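Local coordinates for protein Rd1NTF2_05_I64F_A80G_T94P_D101K_L106W (Synthetic construct, PDB 6W3F) that is a de novo designed NTF2-like protein, probably built to hold a pocket within the fold, at residues Gln29-Val34 with Leu108-Lys113; Asp61-Thr66 with Val83-Asn88; Leu77-Glu82 with Met98-His103. All blocks are in the same frame, centred on the assembly; numbering follows the deposited sequence.

Interaction 1 (Gln29-Val34 with Leu108-Lys113)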
loop_
_atom_site.group_PDB
_atom_site.type_symbol
_atom_site.label_atom_id
_atom_site.label_comp_id
_atom_site.label_asym_id
_atom_site.label_seq_id
_atom_site.Cartn_x
_atom_site.Cartn_y
_atom_site.Cartn_z
ATOM N N GLN A 29 -1.172 9.743 -0.740
ATOM C CA GLN A 29 -0.297 8.883 0.033
ATOM C C GLN A 29 0.968 8.506 -0.710
ATOM O O GLN A 29 1.839 7.865 -0.110
ATOM C CB GLN A 29 -1.080 7.628 0.426
ATOM C CG GLN A 29 -2.321 7.888 1.244
ATOM C CD GLN A 29 -2.043 8.609 2.545
ATOM O OE1 GLN A 29 -1.047 8.340 3.214
ATOM N NE2 GLN A 29 -2.909 9.546 2.905
ATOM N N MET A 30 1.089 8.896 -1.982
ATOM C CA MET A 30 2.149 8.422 -2.857
ATOM C C MET A 30 3.234 9.454 -3.106
ATOM O O MET A 30 2.952 10.649 -3.255
ATOM C CB MET A 30 1.547 8.006 -4.200
ATOM C CG MET A 30 0.699 6.733 -4.082
ATOM S SD MET A 30 -0.158 6.454 -5.571
ATOM C CE MET A 30 -0.678 4.746 -5.285
ATOM N N ASP A 31 4.475 8.981 -3.195
ATOM C CA ASP A 31 5.548 9.802 -3.739
ATOM C C ASP A 31 5.184 10.201 -5.171
ATOM O O ASP A 31 4.491 9.448 -5.868
ATOM C CB ASP A 31 6.865 9.031 -3.733
ATOM C CG ASP A 31 8.061 9.908 -4.013
ATOM O OD1 ASP A 31 8.614 10.467 -3.053
ATOM O OD2 ASP A 31 8.500 10.004 -5.176
ATOM N N PRO A 32 5.617 11.388 -5.639
ATOM C CA PRO A 32 5.331 11.736 -7.039
ATOM C C PRO A 32 5.896 10.731 -8.018
ATOM O O PRO A 32 5.291 10.490 -9.074
ATOM C CB PRO A 32 5.979 13.137 -7.217
ATOM C CG PRO A 32 6.042 13.711 -5.871
ATOM C CD PRO A 32 6.212 12.528 -4.903
ATOM N N ASN A 33 7.039 10.124 -7.708
ATOM C CA ASN A 33 7.645 9.119 -8.573
ATOM C C ASN A 33 7.456 7.699 -8.043
ATOM O O ASN A 33 8.312 6.849 -8.283
ATOM C CB ASN A 33 9.127 9.423 -8.750
ATOM C CG ASN A 33 9.357 10.602 -9.676
ATOM O OD1 ASN A 33 8.737 10.696 -10.711
ATOM N ND2 ASN A 33 10.213 11.517 -9.276
ATOM N N VAL A 34 6.349 7.427 -7.358
ATOM C CA VAL A 34 6.049 6.085 -6.842
ATOM C C VAL A 34 6.155 5.103 -7.994
ATOM O O VAL A 34 5.846 5.432 -9.143
ATOM C CB VAL A 34 4.651 6.041 -6.207
ATOM C CG1 VAL A 34 3.619 6.427 -7.214
ATOM C CG2 VAL A 34 4.336 4.619 -5.620
ATOM N N LEU A 108 5.123 8.617 2.651
ATOM C CA LEU A 108 4.712 8.496 1.260
ATOM C C LEU A 108 5.240 7.189 0.688
ATOM O O LEU A 108 6.362 6.774 0.991
ATOM C CB LEU A 108 5.231 9.663 0.434
ATOM C CG LEU A 108 4.663 11.057 0.754
ATOM C CD1 LEU A 108 5.480 12.027 -0.060
ATOM C CD2 LEU A 108 3.191 11.148 0.443
ATOM N N ILE A 109 4.436 6.540 -0.149
ATOM C CA ILE A 109 4.826 5.269 -0.736
ATOM C C ILE A 109 5.786 5.529 -1.882
ATOM O O ILE A 109 5.432 6.235 -2.842
ATOM C CB ILE A 109 3.609 4.484 -1.237
ATOM C CG1 ILE A 109 2.516 4.415 -0.169
ATOM C CG2 ILE A 109 4.028 3.076 -1.643
ATOM C CD1 ILE A 109 1.164 4.006 -0.750
ATOM N N GLU A 110 7.003 4.980 -1.772
ATOM C CA GLU A 110 7.967 5.085 -2.862
ATOM C C GLU A 110 7.881 3.906 -3.824
ATOM O O GLU A 110 8.033 4.073 -5.039
ATOM C CB GLU A 110 9.411 5.150 -2.347
ATOM C CG GLU A 110 9.848 6.371 -1.687
ATOM C CD GLU A 110 11.337 6.343 -1.394
ATOM O OE1 GLU A 110 12.005 5.342 -1.752
ATOM O OE2 GLU A 110 11.835 7.311 -0.810
ATOM N N ARG A 111 7.694 2.690 -3.286
ATOM C CA ARG A 111 7.656 1.507 -4.113
ATOM C C ARG A 111 6.645 0.522 -3.541
ATOM O O ARG A 111 6.459 0.424 -2.322
ATOM C CB ARG A 111 9.025 0.817 -4.207
ATOM C CG ARG A 111 10.112 1.604 -4.910
ATOM N N MET A 112 6.000 -0.201 -4.434
ATOM C CA MET A 112 5.059 -1.246 -4.052
ATOM C C MET A 112 5.247 -2.395 -5.020
ATOM O O MET A 112 5.307 -2.182 -6.235
ATOM C CB MET A 112 3.625 -0.720 -4.115
ATOM C CG MET A 112 2.583 -1.694 -3.665
ATOM S SD MET A 112 0.947 -1.004 -4.037
ATOM C CE MET A 112 1.192 0.669 -3.417
ATOM N N LYS A 113 5.349 -3.613 -4.489
ATOM C CA LYS A 113 5.496 -4.795 -5.321
ATOM C C LYS A 113 4.491 -5.824 -4.821
ATOM O O LYS A 113 4.603 -6.315 -3.691
ATOM C CB LYS A 113 6.916 -5.343 -5.288
ATOM C CG LYS A 113 7.138 -6.401 -6.352
ATOM C CD LYS A 113 8.603 -6.742 -6.536
ATOM C CE LYS A 113 8.767 -7.892 -7.526
ATOM N NZ LYS A 113 10.199 -8.179 -7.846
#
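Two flat carbonyl groups, those of Gln-29 and Ile-109, organise this parallel bridge. Ile-109 N reaches Gln-29 O at 2.9 Å, lying in the carbonyl plane, and CA of Leu-108 adds a C-H...O contact at 3.2 Å to that same Gln-29 O. Gln-29 O is also approached by Ile-109 CG1, at 3.5 Å, and by Leu-108 CD2. The Ile-109 carbonyl is used differently, for Asp-31 N stands above its plane, 36° out, at 2.9 Å from Ile-109 O, while Val-34 CG2, the branch anti to the backbone N, touches Ile-109 O at 3.4 Å. Between these oxygens Met-30 pairs with Ile-109, CG meeting CD1 on the side of the sheet covered by helices 6-20 and 46-56. A type I turn from Asp-31 to Val-34 turns a corner and returns the chain to the strand, where Val-34 CA makes a C-H...O contact with Glu-110 O. Asp-31 OD2 accepts Asn-33 N on its anti side, tilted from the carboxylate plane, an Asx turn. Beside the bridge Asp-31 OD1 lies 5.0 Å from Glu-110 OE2; the two like charges would tend to raise each other's pKa, an effect the Asn-33 N-H probably offsets at Asp-31.

Interaction 2 (Asp61-Thr66 with Val83-Asn88)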
loop_
_atom_site.group_PDB
_atom_site.type_symbol
_atom_site.label_atom_id
_atom_site.label_comp_id
_atom_site.label_asym_id
_atom_site.label_seq_id
_atom_site.Cartn_x
_atom_site.Cartn_y
_atom_site.Cartn_z
ATOM N N ASP A 61 -13.861 -7.987 -2.297
ATOM C CA ASP A 61 -14.904 -7.954 -1.275
ATOM C C ASP A 61 -14.323 -7.687 0.112
ATOM O O ASP A 61 -15.016 -7.149 0.982
ATOM C CB ASP A 61 -15.678 -9.283 -1.206
ATOM C CG ASP A 61 -16.252 -9.715 -2.530
ATOM O OD1 ASP A 61 -16.270 -8.914 -3.494
ATOM O OD2 ASP A 61 -16.694 -10.889 -2.595
ATOM N N HIS A 62 -13.105 -8.157 0.361
ATOM C CA HIS A 62 -12.386 -7.899 1.599
ATOM C C HIS A 62 -10.915 -7.836 1.254
ATOM O O HIS A 62 -10.436 -8.608 0.415
ATOM C CB HIS A 62 -12.586 -8.974 2.671
ATOM C CG HIS A 62 -11.613 -8.873 3.811
ATOM N ND1 HIS A 62 -11.814 -8.031 4.884
ATOM C CD2 HIS A 62 -10.430 -9.492 4.037
ATOM C CE1 HIS A 62 -10.804 -8.146 5.728
ATOM N NE2 HIS A 62 -9.949 -9.025 5.237
ATOM N N ILE A 63 -10.204 -6.924 1.902
ATOM C CA ILE A 63 -8.768 -6.804 1.710
ATOM C C ILE A 63 -8.145 -6.586 3.081
ATOM O O ILE A 63 -8.638 -5.783 3.878
ATOM C CB ILE A 63 -8.454 -5.671 0.713
ATOM C CG1 ILE A 63 -6.956 -5.617 0.413
ATOM C CG2 ILE A 63 -8.980 -4.351 1.243
ATOM C CD1 ILE A 63 -6.624 -4.681 -0.750
ATOM N N SER A 64 -7.095 -7.329 3.377
ATOM C CA SER A 64 -6.331 -7.138 4.596
ATOM C C SER A 64 -4.868 -7.401 4.298
ATOM O O SER A 64 -4.520 -7.923 3.235
ATOM C CB SER A 64 -6.819 -8.067 5.723
ATOM O OG SER A 64 -6.862 -9.407 5.282
ATOM N N PHE A 65 -4.004 -7.021 5.248
ATOM C CA PHE A 65 -2.568 -7.189 5.123
ATOM C C PHE A 65 -2.002 -7.623 6.463
ATOM O O PHE A 65 -2.267 -6.989 7.490
ATOM C CB PHE A 65 -1.901 -5.902 4.663
ATOM C CG PHE A 65 -0.393 -5.963 4.617
ATOM C CD1 PHE A 65 0.258 -6.567 3.565
ATOM C CD2 PHE A 65 0.370 -5.381 5.612
ATOM C CE1 PHE A 65 1.645 -6.594 3.504
ATOM C CE2 PHE A 65 1.770 -5.398 5.551
ATOM C CZ PHE A 65 2.395 -6.005 4.500
ATOM N N THR A 66 -1.263 -8.733 6.448
ATOM C CA THR A 66 -0.615 -9.275 7.632
ATOM C C THR A 66 0.883 -9.052 7.516
ATOM O O THR A 66 1.535 -9.633 6.641
ATOM C CB THR A 66 -0.915 -10.757 7.791
ATOM O OG1 THR A 66 -2.327 -10.920 7.937
ATOM C CG2 THR A 66 -0.173 -11.318 8.985
ATOM N N VAL A 83 -0.997 -10.061 1.613
ATOM C CA VAL A 83 -2.313 -9.501 1.379
ATOM C C VAL A 83 -3.287 -10.658 1.260
ATOM O O VAL A 83 -3.048 -11.602 0.503
ATOM C CB VAL A 83 -2.331 -8.631 0.116
ATOM C CG1 VAL A 83 -3.768 -8.154 -0.173
ATOM C CG2 VAL A 83 -1.397 -7.458 0.296
ATOM N N ARG A 84 -4.380 -10.583 1.997
ATOM C CA ARG A 84 -5.480 -11.521 1.829
ATOM C C ARG A 84 -6.623 -10.807 1.128
ATOM O O ARG A 84 -7.175 -9.850 1.676
ATOM C CB ARG A 84 -5.962 -12.091 3.160
ATOM C CG ARG A 84 -7.221 -12.938 2.995
ATOM C CD ARG A 84 -7.486 -13.796 4.223
ATOM N NE ARG A 84 -7.812 -12.984 5.392
ATOM C CZ ARG A 84 -8.079 -13.487 6.594
ATOM N NH1 ARG A 84 -8.048 -14.798 6.783
ATOM N NH2 ARG A 84 -8.368 -12.679 7.606
ATOM N N ILE A 85 -6.982 -11.292 -0.060
ATOM C CA ILE A 85 -8.089 -10.774 -0.846
ATOM C C ILE A 85 -9.212 -11.801 -0.859
ATOM O O ILE A 85 -8.968 -12.986 -1.072
ATOM C CB ILE A 85 -7.654 -10.487 -2.298
ATOM C CG1 ILE A 85 -6.520 -9.468 -2.327
ATOM C CG2 ILE A 85 -8.854 -10.020 -3.099
ATOM C CD1 ILE A 85 -6.937 -8.078 -1.924
ATOM N N VAL A 86 -10.444 -11.342 -0.689
ATOM C CA VAL A 86 -11.619 -12.199 -0.844
ATOM C C VAL A 86 -12.462 -11.655 -1.990
ATOM O O VAL A 86 -12.762 -10.455 -2.032
ATOM C CB VAL A 86 -12.430 -12.284 0.463
ATOM C CG1 VAL A 86 -13.724 -13.045 0.268
ATOM C CG2 VAL A 86 -11.584 -12.937 1.531
ATOM N N HIS A 87 -12.823 -12.530 -2.930
ATOM C CA HIS A 87 -13.665 -12.138 -4.046
ATOM C C HIS A 87 -14.700 -13.220 -4.302
ATOM O O HIS A 87 -14.347 -14.342 -4.677
ATOM C CB HIS A 87 -12.852 -11.903 -5.319
ATOM C CG HIS A 87 -13.711 -11.624 -6.513
ATOM N ND1 HIS A 87 -14.231 -10.371 -6.777
ATOM C CD2 HIS A 87 -14.166 -12.436 -7.495
ATOM C CE1 HIS A 87 -14.956 -10.424 -7.881
ATOM N NE2 HIS A 87 -14.934 -11.665 -8.336
ATOM N N ASN A 88 -15.973 -12.878 -4.112
ATOM C CA ASN A 88 -17.064 -13.828 -4.315
ATOM C C ASN A 88 -16.759 -15.150 -3.615
ATOM O O ASN A 88 -16.777 -16.225 -4.220
ATOM C CB ASN A 88 -17.325 -14.036 -5.807
ATOM C CG ASN A 88 -18.639 -14.774 -6.078
ATOM O OD1 ASN A 88 -19.555 -14.757 -5.259
ATOM N ND2 ASN A 88 -18.725 -15.426 -7.228
#
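The carbonyl oxygen of Val-86 is approached by two successive backbone N-H groups, both in weak bonds. Asp-61 N comes within 2.7 Å of Val-86 O, but its N-H...O angle is strongly bent, at 118°, and His-62 N lies 3.3 Å from the same Val-86 O. Two residues thus face one, a classic beta bulge. The Asp-61 side chain adds a further bond at this end: CG lies beside its own backbone N (chi1 -54°), and OD2 takes Asn-88 N at 2.6 Å from above the carboxylate plane. The neighbouring His-87 ring is held elsewhere, ND1 bonding to Arg-59 O.

Beyond the bulge the pairing is regular. Val-86 N donates to His-62 O, and Ser-64 and Arg-84 exchange two backbone bonds. On the face of His-62, Ser-64, Arg-84 and Val-86, Ser-64 OG is hydrogen-bonded to His-62 NE2 and rests 3.5 Å from Arg-84 CB; it also lies near the plane of the Arg-84 guanidinium, at its edge. On the other face the side chains are apolar. Ile-63 and Ile-85 lie side by side, pointing the same way, and CG1 of Ile-63 meets CD1 of Ile-85 at 3.4 Å, tighter than usual for two carbons. Ile-85 CD1 is swung toward its neighbour by chi2 -69°. Val-83 CG1 touches Ile-63 CG1, while Val-83 CG2 sits at the Phe-65 ring edge, 3.8 Å from Phe-65 CD1, the two side chains crossing at about a right angle. Helix 6-20 reaches this face through Ile-11, against Phe-65, and Tyr-114 touches Val-83 and Ile-85. The arrangement is that of a bulged antiparallel beta hairpin, strands 62-73 and 76-87, at one border of the curved sheet of an NTF2-like fold.

Interaction 3 (Leu77-Glu82 with Met98-His103)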
loop_
_atom_site.group_PDB
_atom_site.type_symbol
_atom_site.label_atom_id
_atom_site.label_comp_id
_atom_site.label_asym_id
_atom_site.label_seq_id
_atom_site.Cartn_x
_atom_site.Cartn_y
_atom_site.Cartn_z
ATOM N N LEU A 77 11.029 3.294 5.598
ATOM C CA LEU A 77 10.311 2.151 6.144
ATOM C C LEU A 77 10.063 1.128 5.048
ATOM O O LEU A 77 9.483 1.444 4.010
ATOM C CB LEU A 77 9.003 2.604 6.793
ATOM C CG LEU A 77 8.244 1.538 7.580
ATOM C CD1 LEU A 77 7.339 2.247 8.557
ATOM C CD2 LEU A 77 7.459 0.677 6.656
ATOM N N ARG A 78 10.473 -0.119 5.299
ATOM C CA ARG A 78 10.181 -1.220 4.393
ATOM C C ARG A 78 9.363 -2.270 5.140
ATOM O O ARG A 78 9.677 -2.600 6.288
ATOM C CB ARG A 78 11.483 -1.810 3.848
ATOM C CG ARG A 78 11.313 -3.077 3.022
ATOM C CD ARG A 78 12.637 -3.479 2.363
ATOM N NE ARG A 78 13.126 -2.390 1.521
ATOM C CZ ARG A 78 14.326 -2.338 0.955
ATOM N NH1 ARG A 78 15.198 -3.327 1.128
ATOM N NH2 ARG A 78 14.653 -1.282 0.217
ATOM N N MET A 79 8.295 -2.752 4.514
ATOM C CA MET A 79 7.508 -3.825 5.107
ATOM C C MET A 79 7.131 -4.840 4.037
ATOM O O MET A 79 6.958 -4.513 2.873
ATOM C CB MET A 79 6.269 -3.300 5.834
ATOM C CG MET A 79 5.305 -2.533 4.975
ATOM S SD MET A 79 3.800 -1.973 5.828
ATOM C CE MET A 79 4.542 -1.217 7.283
ATOM N N GLN A 80 7.062 -6.100 4.457
ATOM C CA GLN A 80 6.811 -7.247 3.602
ATOM C C GLN A 80 5.744 -8.059 4.324
ATOM O O GLN A 80 5.809 -8.230 5.551
ATOM C CB GLN A 80 8.090 -8.071 3.379
ATOM C CG GLN A 80 8.134 -8.937 2.113
ATOM C CD GLN A 80 7.123 -10.083 2.095
ATOM O OE1 GLN A 80 6.661 -10.554 3.143
ATOM N NE2 GLN A 80 6.774 -10.537 0.892
ATOM N N GLY A 81 4.743 -8.509 3.587
ATOM C CA GLY A 81 3.669 -9.215 4.234
ATOM C C GLY A 81 2.789 -9.894 3.220
ATOM O O GLY A 81 3.107 -9.962 2.030
ATOM N N GLU A 82 1.682 -10.415 3.720
ATOM C CA GLU A 82 0.727 -11.138 2.906
ATOM C C GLU A 82 -0.560 -10.330 2.827
ATOM O O GLU A 82 -1.140 -9.974 3.857
ATOM C CB GLU A 82 0.479 -12.522 3.488
ATOM C CG GLU A 82 -0.537 -13.302 2.732
ATOM C CD GLU A 82 -0.427 -14.776 3.059
ATOM O OE1 GLU A 82 0.508 -15.440 2.548
ATOM O OE2 GLU A 82 -1.258 -15.238 3.856
ATOM N N MET A 98 6.267 -3.073 0.440
ATOM C CA MET A 98 6.095 -1.627 0.251
ATOM C C MET A 98 7.244 -0.899 0.924
ATOM O O MET A 98 7.752 -1.331 1.966
ATOM C CB MET A 98 4.771 -1.157 0.831
ATOM C CG MET A 98 3.559 -1.702 0.107
ATOM S SD MET A 98 2.055 -0.971 0.713
ATOM C CE MET A 98 2.050 -1.514 2.409
ATOM N N VAL A 99 7.680 0.191 0.303
ATOM C CA VAL A 99 8.736 1.034 0.836
ATOM C C VAL A 99 8.162 2.440 0.986
ATOM O O VAL A 99 7.538 2.957 0.056
ATOM C CB VAL A 99 9.968 1.036 -0.087
ATOM C CG1 VAL A 99 11.098 1.882 0.493
ATOM C CG2 VAL A 99 10.436 -0.389 -0.336
ATOM N N PHE A 100 8.353 3.027 2.157
ATOM C CA PHE A 100 7.826 4.336 2.513
ATOM C C PHE A 100 8.985 5.277 2.835
ATOM O O PHE A 100 10.036 4.864 3.322
ATOM C CB PHE A 100 6.868 4.265 3.734
ATOM C CG PHE A 100 5.610 3.481 3.494
ATOM C CD1 PHE A 100 5.624 2.089 3.557
ATOM C CD2 PHE A 100 4.401 4.126 3.253
ATOM C CE1 PHE A 100 4.464 1.364 3.363
ATOM C CE2 PHE A 100 3.245 3.408 3.043
ATOM C CZ PHE A 100 3.281 1.995 3.121
ATOM N N ARG A 101 8.789 6.567 2.575
ATOM C CA ARG A 101 9.772 7.580 2.925
ATOM C C ARG A 101 9.029 8.726 3.607
ATOM O O ARG A 101 7.979 9.167 3.130
ATOM C CB ARG A 101 10.534 8.081 1.690
ATOM C CG ARG A 101 11.758 8.947 1.986
ATOM C CD ARG A 101 13.025 8.120 2.207
ATOM N N LYS A 102 9.544 9.166 4.744
ATOM C CA LYS A 102 8.891 10.190 5.543
ATOM C C LYS A 102 9.342 11.559 5.037
ATOM O O LYS A 102 10.541 11.839 4.969
ATOM C CB LYS A 102 9.235 10.009 7.014
ATOM C CG LYS A 102 8.360 10.770 7.959
ATOM C CD LYS A 102 8.645 10.297 9.377
ATOM C CE LYS A 102 7.672 10.907 10.357
ATOM N NZ LYS A 102 7.923 10.461 11.754
ATOM N N HIS A 103 8.386 12.397 4.670
ATOM C CA HIS A 103 8.683 13.778 4.294
ATOM C C HIS A 103 7.767 14.673 5.098
ATOM O O HIS A 103 6.541 14.487 5.062
ATOM C CB HIS A 103 8.467 14.003 2.805
ATOM C CG HIS A 103 9.345 13.166 1.939
ATOM N ND1 HIS A 103 8.860 12.110 1.192
ATOM C CD2 HIS A 103 10.678 13.217 1.705
ATOM C CE1 HIS A 103 9.857 11.560 0.524
ATOM N NE2 HIS A 103 10.969 12.214 0.817
#
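Met-79, Met-98, Phe-100 and Leu-77 form the apolar heart of this antiparallel pair, all on one face of the sheet. SD of Met-79 meets CE of Met-98 at 3.9 Å, the two side chains lying side by side, and that methyl also lies in the plane of the Phe-100 ring, at its edge. Met-79 SD stands obliquely to the same ring, 5.4 Å from its centroid, a Met-aromatic contact. Leu-77, on the same strand as Met-79, sets CD2 3.9 Å from CD1 of Phe-100, the two side chains side by side. Helix 6-20 adds Ile-10 against Phe-100 and Ile-11 against Met-79. Moving outward, four backbone bonds tie Leu-77 to Phe-100 and Met-79 to Met-98; the shortest, Phe-100 N to Leu-77 O, measures 2.7 Å and lies in the carbonyl plane. On the opposite face Arg-78 and Val-99 run side by side, NE of Arg-78 3.8 Å from CG2 of Val-99. The chemistry therefore splits by face: sulfur, ring and aliphatic groups pack toward helix 6-20, whereas Arg-78 NE is buried against Val-99 without a hydrogen-bond partner, the long, weak ion pair with Glu-97 being a poor substitute, which probably carries some desolvation cost.

From the N terminus, residues 29-34 come first and meet 108-113 only near the end of the chain, so interaction 1 closes a loop holding the two other contacts and joins the segment after helix 23-28 to strand 106-114. Within it, 61-66 pairs with 83-88 in interaction 2, and 77-82, lying between those two segments, pairs onward with 98-103 in interaction 3; their segments alternate, and the two contacts cross. Together they join strands 62-73, 76-87 and 90-103 in one sheet, touching where Thr-66 N meets Glu-82 O at 2.9 Å. Interaction 3 is joined to interaction 1 by strand 90-103, Val-99 O accepting Glu-110 N at 2.8 Å.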